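Local coordinates for protein osa (Shigella flexneri, PDB 4O7K), which suppresses the oncogenicity of Agrobacterium tumefaciens and belongs to the plasmid fertility inhibition factors of the ParB/Srx superfamily, at residues A55-S60 against M140-W145; F67-N72 against A162-L167. The protein carries 1 engineered substitution. One frame throughout, in Å; residues are numbered along the deposited sequence.

Overall arrangement
Interaction 1 (55-60 with 140-145) and interaction 2 (67-72 with 162-167) each set a helix against a strand, but in two different sheets. Strand 55-58 belongs to the mixed five-stranded sheet, while strand 67-72 is the middle strand of a three-stranded antiparallel one. The two strands are consecutive in the chain and the helices follow in the same order, so the contacts alternate along the sequence. The centres of interactions 1 and 2 lie 16 Å apart, and the nearest atoms of interactions 1 and 2 are about 4 Å apart, without touching. Interaction 1 borders the bound anions: its helix segment bonds to two phosphate ions whose P atoms are about 15 Å apart. Interaction 2 brings apolar side chains together, with no hydrogen bond between its segments.

Interaction 1 of 2, residues A55-S60 against M140-W145; sequences AFMTAS and MTRSMW. With PO4 (phosphate ion), chain B; IPA (isopropyl alcohol), chain E; PO4 (phosphate ion), chain C.
Ala55 and Met57, on one side of strand 55-58, meet helix 140-148 through carbon contacts alone. The methyl CB of Ala55 lies obliquely to the Trp145 indole, 4.0 Å from CZ3. One helical turn earlier, the terminal CE of Met57 comes alongside the aliphatic part of Arg142, 4.4 Å from CD. Buried area is small, 107 Å² over both sides. Phe110 of helix 103-112 touches Ala55 and Arg142 and stacks with Trp145, bridging strand and helix.

Polar bonds run to bound ions instead, both probably from the crystallisation liquor. One phosphate sits at the start of the helix: Thr141 N donates to its O2 at 3.0 Å, and Thr141 OG1 also donates to O2. Arg142 N donates to phosphate O4 at 2.9 Å. Such an anion site at a helix start, here after Gly139, is consistent with the phosphate-binding motifs of the ParB/Srx superfamily. Arg142 CG lies between the backbone N and the carbonyl carbon (chi1 72°), and a bend at chi3 (68°) turns the chain back toward the phosphate held by its own amide. NE thereby meets the same O4 at 2.7 Å, nearly straight at 167°, while NH2 reaches O1 at 3.0 Å; the phosphorus lies in the guanidinium plane, at its edge. Arg142 NH1 bonds to Pro119 O, further fixing the group's rotation. Trp145 NE1 donates to O1 of the second phosphate at 3.2 Å, alongside His52 and His149.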
loop_
_atom_site.group_PDB
_atom_site.type_symbol
_atom_site.label_atom_id
_atom_site.label_comp_id
_atom_site.label_asym_id
_atom_site.label_seq_id
_atom_site.Cartn_x
_atom_site.Cartn_y
_atom_site.Cartn_z
ATOM N N ALA A 55 12.453 6.051 -0.961
ATOM C CA ALA A 55 11.685 6.080 0.276
ATOM C C ALA A 55 12.089 4.884 1.132
ATOM O O ALA A 55 12.603 3.885 0.615
ATOM C CB ALA A 55 10.181 6.065 -0.009
ATOM N N PHE A 56 11.878 5.001 2.440
ATOM C CA PHE A 56 12.144 3.907 3.364
ATOM C C PHE A 56 10.948 3.683 4.283
ATOM O O PHE A 56 10.340 4.640 4.766
ATOM C CB PHE A 56 13.399 4.184 4.191
ATOM C CG PHE A 56 14.659 4.181 3.379
ATOM C CD1 PHE A 56 15.050 5.315 2.684
ATOM C CD2 PHE A 56 15.442 3.040 3.290
ATOM C CE1 PHE A 56 16.212 5.310 1.913
ATOM C CE2 PHE A 56 16.616 3.032 2.524
ATOM C CZ PHE A 56 16.995 4.167 1.837
ATOM N N MET A 57 10.610 2.417 4.515
ATOM C CA MET A 57 9.526 2.070 5.414
ATOM C C MET A 57 9.968 0.970 6.359
ATOM O O MET A 57 10.959 0.284 6.097
ATOM C CB MET A 57 8.277 1.646 4.628
ATOM C CG MET A 57 7.770 2.721 3.675
ATOM S SD MET A 57 6.149 2.319 2.991
ATOM C CE MET A 57 5.122 2.917 4.328
ATOM N N THR A 58 9.229 0.804 7.455
ATOM C CA THR A 58 9.602 -0.155 8.482
ATOM C C THR A 58 8.389 -0.866 9.075
ATOM O O THR A 58 7.290 -0.321 9.096
ATOM C CB THR A 58 10.379 0.523 9.630
ATOM O OG1 THR A 58 10.726 -0.463 10.609
ATOM C CG2 THR A 58 9.528 1.609 10.291
ATOM N N ALA A 59 8.599 -2.083 9.560
ATOM C CA ALA A 59 7.541 -2.826 10.242
ATOM C C ALA A 59 7.701 -2.750 11.761
ATOM O O ALA A 59 7.220 -3.622 12.486
ATOM C CB ALA A 59 7.539 -4.282 9.785
ATOM N N SER A 60 8.376 -1.707 12.240
ATOM C CA SER A 60 8.712 -1.607 13.655
ATOM C C SER A 60 7.470 -1.533 14.535
ATOM O O SER A 60 7.500 -1.946 15.692
ATOM C CB SER A 60 9.606 -0.390 13.908
ATOM O OG SER A 60 8.899 0.814 13.702
ATOM N N MET A 140 -3.754 5.556 5.683
ATOM C CA MET A 140 -4.340 5.986 4.415
ATOM C C MET A 140 -3.499 7.040 3.701
ATOM O O MET A 140 -3.281 6.946 2.503
ATOM C CB MET A 140 -5.765 6.530 4.628
ATOM C CG MET A 140 -6.809 5.442 4.706
ATOM S SD MET A 140 -8.507 6.081 4.683
ATOM C CE MET A 140 -8.495 6.994 6.217
ATOM N N THR A 141 -3.030 8.050 4.417
ATOM C CA THR A 141 -2.311 9.122 3.735
ATOM C C THR A 141 -0.950 8.658 3.222
ATOM O O THR A 141 -0.558 9.019 2.123
ATOM C CB THR A 141 -2.108 10.342 4.629
ATOM O OG1 THR A 141 -3.306 10.609 5.364
ATOM C CG2 THR A 141 -1.783 11.548 3.776
ATOM N N ARG A 142 -0.230 7.859 4.000
ATOM C CA ARG A 142 1.063 7.373 3.525
ATOM C C ARG A 142 0.850 6.444 2.330
ATOM O O ARG A 142 1.697 6.366 1.451
ATOM C CB ARG A 142 1.842 6.674 4.642
ATOM C CG ARG A 142 1.304 5.315 5.055
ATOM C CD ARG A 142 1.813 4.928 6.437
ATOM N NE ARG A 142 1.261 5.787 7.488
ATOM C CZ ARG A 142 1.815 5.952 8.686
ATOM N NH1 ARG A 142 2.944 5.320 8.994
ATOM N NH2 ARG A 142 1.251 6.755 9.574
ATOM N N SER A 143 -0.297 5.764 2.285
ATOM C CA SER A 143 -0.663 4.950 1.117
ATOM C C SER A 143 -0.898 5.831 -0.109
ATOM O O SER A 143 -0.510 5.467 -1.226
ATOM C CB SER A 143 -1.928 4.111 1.392
ATOM O OG SER A 143 -1.707 3.133 2.399
ATOM N N MET A 144 -1.538 6.983 0.092
ATOM C CA MET A 144 -1.749 7.928 -1.005
ATOM C C MET A 144 -0.421 8.432 -1.567
ATOM O O MET A 144 -0.253 8.570 -2.781
ATOM C CB MET A 144 -2.592 9.122 -0.547
ATOM C CG MET A 144 -4.021 8.784 -0.153
ATOM S SD MET A 144 -4.883 10.300 0.300
ATOM C CE MET A 144 -6.374 9.648 1.077
ATOM N N TRP A 145 0.510 8.721 -0.666
ATOM C CA TRP A 145 1.818 9.232 -1.060
ATOM C C TRP A 145 2.479 8.221 -1.995
ATOM O O TRP A 145 2.910 8.574 -3.093
ATOM C CB TRP A 145 2.690 9.506 0.176
ATOM C CG TRP A 145 3.994 10.233 -0.135
ATOM C CD1 TRP A 145 4.217 11.587 -0.092
ATOM C CD2 TRP A 145 5.237 9.637 -0.538
ATOM N NE1 TRP A 145 5.521 11.865 -0.441
ATOM C CE2 TRP A 145 6.167 10.686 -0.721
ATOM C CE3 TRP A 145 5.653 8.317 -0.767
ATOM C CZ2 TRP A 145 7.483 10.457 -1.114
ATOM C CZ3 TRP A 145 6.959 8.093 -1.155
ATOM C CH2 TRP A 145 7.863 9.161 -1.323
HETATM P P PO4 B . -1.448 8.429 7.793
HETATM O O1 PO4 B . -1.469 7.893 9.196
HETATM O O2 PO4 B . -2.862 8.686 7.332
HETATM O O3 PO4 B . -0.629 9.693 7.731
HETATM O O4 PO4 B . -0.821 7.423 6.850
HETATM C C1 IPA E . 3.312 6.134 12.341
HETATM C C2 IPA E . 3.797 7.569 12.521
HETATM C C3 IPA E . 5.318 7.631 12.448
HETATM O O2 IPA E . 3.256 8.371 11.499
HETATM P P PO4 C . 7.391 14.917 -2.437
HETATM O O1 PO4 C . 5.974 14.644 -1.955
HETATM O O2 PO4 C . 7.562 14.410 -3.849
HETATM O O3 PO4 C . 7.679 16.400 -2.415
HETATM O O4 PO4 C . 8.376 14.230 -1.523
#

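Interaction 2 of 2, residues F67-N72 against A162-L167; sequences FIVYVN and ASAVML
Ala164 presents its single methyl to a shallow saddle on strand 67-72 formed by Phe67 and Val69, two residues apart and facing the same way. The fit is tight at one end, where Ala164 CB lies 3.4 Å from Phe67 CB, and easier at the other, 3.9 Å from Val69 CG2. The Phe67 ring slants past this methyl, with CG 4.0 Å from it. In the reverse direction, Val69 is the bump: its CG2, set beside the backbone N (CG1 takes the anti place, chi1 -176°), enters the dip between Ala164 and Leu167, one helical turn apart. It stands 3.6 Å from the carbonyl O of Ala164 and 4.2 Å from Leu167 CB.

The small alanine lets the backbone come close, 6.2 Å from Phe67 CA to Ala164 CA, and the segment axes run parallel within 1° at 8.5 Å. Helix 161-171 is the connection of a beta-alpha-beta crossover joining strands 153-158 and 177-178, which flank strand 67-72 and run antiparallel to it. No hydrogen bond links helix and strand segments, so the contact rests on close van der Waals fit and the burial of apolar groups.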
loop_
_atom_site.group_PDB
_atom_site.type_symbol
_atom_site.label_atom_id
_atom_site.label_comp_id
_atom_site.label_asym_id
_atom_site.label_seq_id
_atom_site.Cartn_x
_atom_site.Cartn_y
_atom_site.Cartn_z
ATOM N N PHE A 67 0.862 -9.949 9.690
ATOM C CA PHE A 67 1.427 -10.519 8.475
ATOM C C PHE A 67 1.762 -9.415 7.493
ATOM O O PHE A 67 1.056 -8.412 7.414
ATOM C CB PHE A 67 0.450 -11.506 7.833
ATOM C CG PHE A 67 0.456 -12.859 8.466
ATOM C CD1 PHE A 67 -0.106 -13.058 9.716
ATOM C CD2 PHE A 67 1.032 -13.934 7.814
ATOM C CE1 PHE A 67 -0.084 -14.303 10.299
ATOM C CE2 PHE A 67 1.051 -15.184 8.390
ATOM C CZ PHE A 67 0.501 -15.369 9.634
ATOM N N ILE A 68 2.848 -9.589 6.750
ATOM C CA ILE A 68 3.182 -8.640 5.704
ATOM C C ILE A 68 2.697 -9.154 4.355
ATOM O O ILE A 68 2.869 -10.327 4.017
ATOM C CB ILE A 68 4.693 -8.368 5.664
ATOM C CG1 ILE A 68 5.084 -7.494 6.868
ATOM C CG2 ILE A 68 5.070 -7.677 4.359
ATOM C CD1 ILE A 68 6.522 -7.656 7.291
ATOM N N VAL A 69 2.071 -8.264 3.598
ATOM C CA VAL A 69 1.721 -8.543 2.220
ATOM C C VAL A 69 2.398 -7.497 1.331
ATOM O O VAL A 69 2.278 -6.289 1.563
ATOM C CB VAL A 69 0.199 -8.517 1.990
ATOM C CG1 VAL A 69 -0.134 -8.920 0.561
ATOM C CG2 VAL A 69 -0.507 -9.434 3.003
ATOM N N TYR A 70 3.131 -7.968 0.335
ATOM C CA TYR A 70 3.690 -7.074 -0.674
ATOM C C TYR A 70 2.645 -6.898 -1.749
ATOM O O TYR A 70 2.247 -7.872 -2.392
ATOM C CB TYR A 70 4.977 -7.637 -1.267
ATOM C CG TYR A 70 6.067 -7.805 -0.242
ATOM C CD1 TYR A 70 6.675 -6.700 0.342
ATOM C CD2 TYR A 70 6.469 -9.068 0.164
ATOM C CE1 TYR A 70 7.663 -6.850 1.296
ATOM C CE2 TYR A 70 7.443 -9.230 1.118
ATOM C CZ TYR A 70 8.043 -8.120 1.671
ATOM O OH TYR A 70 9.020 -8.293 2.609
ATOM N N VAL A 71 2.179 -5.672 -1.946
ATOM C CA VAL A 71 1.080 -5.496 -2.878
ATOM C C VAL A 71 1.497 -4.792 -4.154
ATOM O O VAL A 71 2.391 -3.942 -4.178
ATOM C CB VAL A 71 -0.123 -4.719 -2.246
ATOM C CG1 VAL A 71 -0.631 -5.441 -1.000
ATOM C CG2 VAL A 71 0.255 -3.292 -1.916
ATOM N N ASN A 72 0.848 -5.204 -5.228
ATOM C CA ASN A 72 0.880 -4.498 -6.485
ATOM C C ASN A 72 0.148 -3.174 -6.296
ATOM O O ASN A 72 -1.070 -3.158 -6.079
ATOM C CB ASN A 72 0.222 -5.369 -7.561
ATOM C CG ASN A 72 0.188 -4.711 -8.917
ATOM O OD1 ASN A 72 -0.072 -3.514 -9.043
ATOM N ND2 ASN A 72 0.432 -5.504 -9.954
ATOM N N ALA A 162 -5.326 -15.510 7.467
ATOM C CA ALA A 162 -6.364 -15.631 6.452
ATOM C C ALA A 162 -6.612 -14.303 5.753
ATOM O O ALA A 162 -6.770 -14.260 4.538
ATOM C CB ALA A 162 -7.650 -16.143 7.062
ATOM N N SER A 163 -6.665 -13.230 6.531
ATOM C CA SER A 163 -6.825 -11.891 5.980
ATOM C C SER A 163 -5.662 -11.571 5.050
ATOM O O SER A 163 -5.857 -10.995 3.982
ATOM C CB SER A 163 -6.906 -10.845 7.098
ATOM O OG SER A 163 -8.051 -11.059 7.929
ATOM N N ALA A 164 -4.458 -11.962 5.459
ATOM C CA ALA A 164 -3.259 -11.704 4.672
ATOM C C ALA A 164 -3.294 -12.500 3.374
ATOM O O ALA A 164 -2.952 -11.987 2.315
ATOM C CB ALA A 164 -2.002 -12.042 5.477
ATOM N N VAL A 165 -3.747 -13.746 3.448
ATOM C CA VAL A 165 -3.791 -14.571 2.251
ATOM C C VAL A 165 -4.835 -14.029 1.269
ATOM O O VAL A 165 -4.599 -14.016 0.053
ATOM C CB VAL A 165 -4.069 -16.058 2.596
ATOM C CG1 VAL A 165 -4.407 -16.852 1.340
ATOM C CG2 VAL A 165 -2.848 -16.667 3.286
ATOM N N MET A 166 -5.964 -13.554 1.797
ATOM C CA MET A 166 -7.001 -12.916 0.989
ATOM C C MET A 166 -6.496 -11.652 0.287
ATOM O O MET A 166 -6.753 -11.448 -0.900
ATOM C CB MET A 166 -8.212 -12.567 1.866
ATOM C CG MET A 166 -9.502 -12.507 1.109
ATOM S SD MET A 166 -10.859 -12.156 2.265
ATOM C CE MET A 166 -10.599 -13.409 3.511
ATOM N N LEU A 167 -5.789 -10.796 1.023
ATOM C CA LEU A 167 -5.144 -9.636 0.410
ATOM C C LEU A 167 -4.176 -10.058 -0.706
ATOM O O LEU A 167 -4.238 -9.551 -1.834
ATOM C CB LEU A 167 -4.400 -8.816 1.468
ATOM C CG LEU A 167 -5.301 -8.000 2.399
ATOM C CD1 LEU A 167 -4.531 -7.545 3.638
ATOM C CD2 LEU A 167 -5.899 -6.805 1.670
#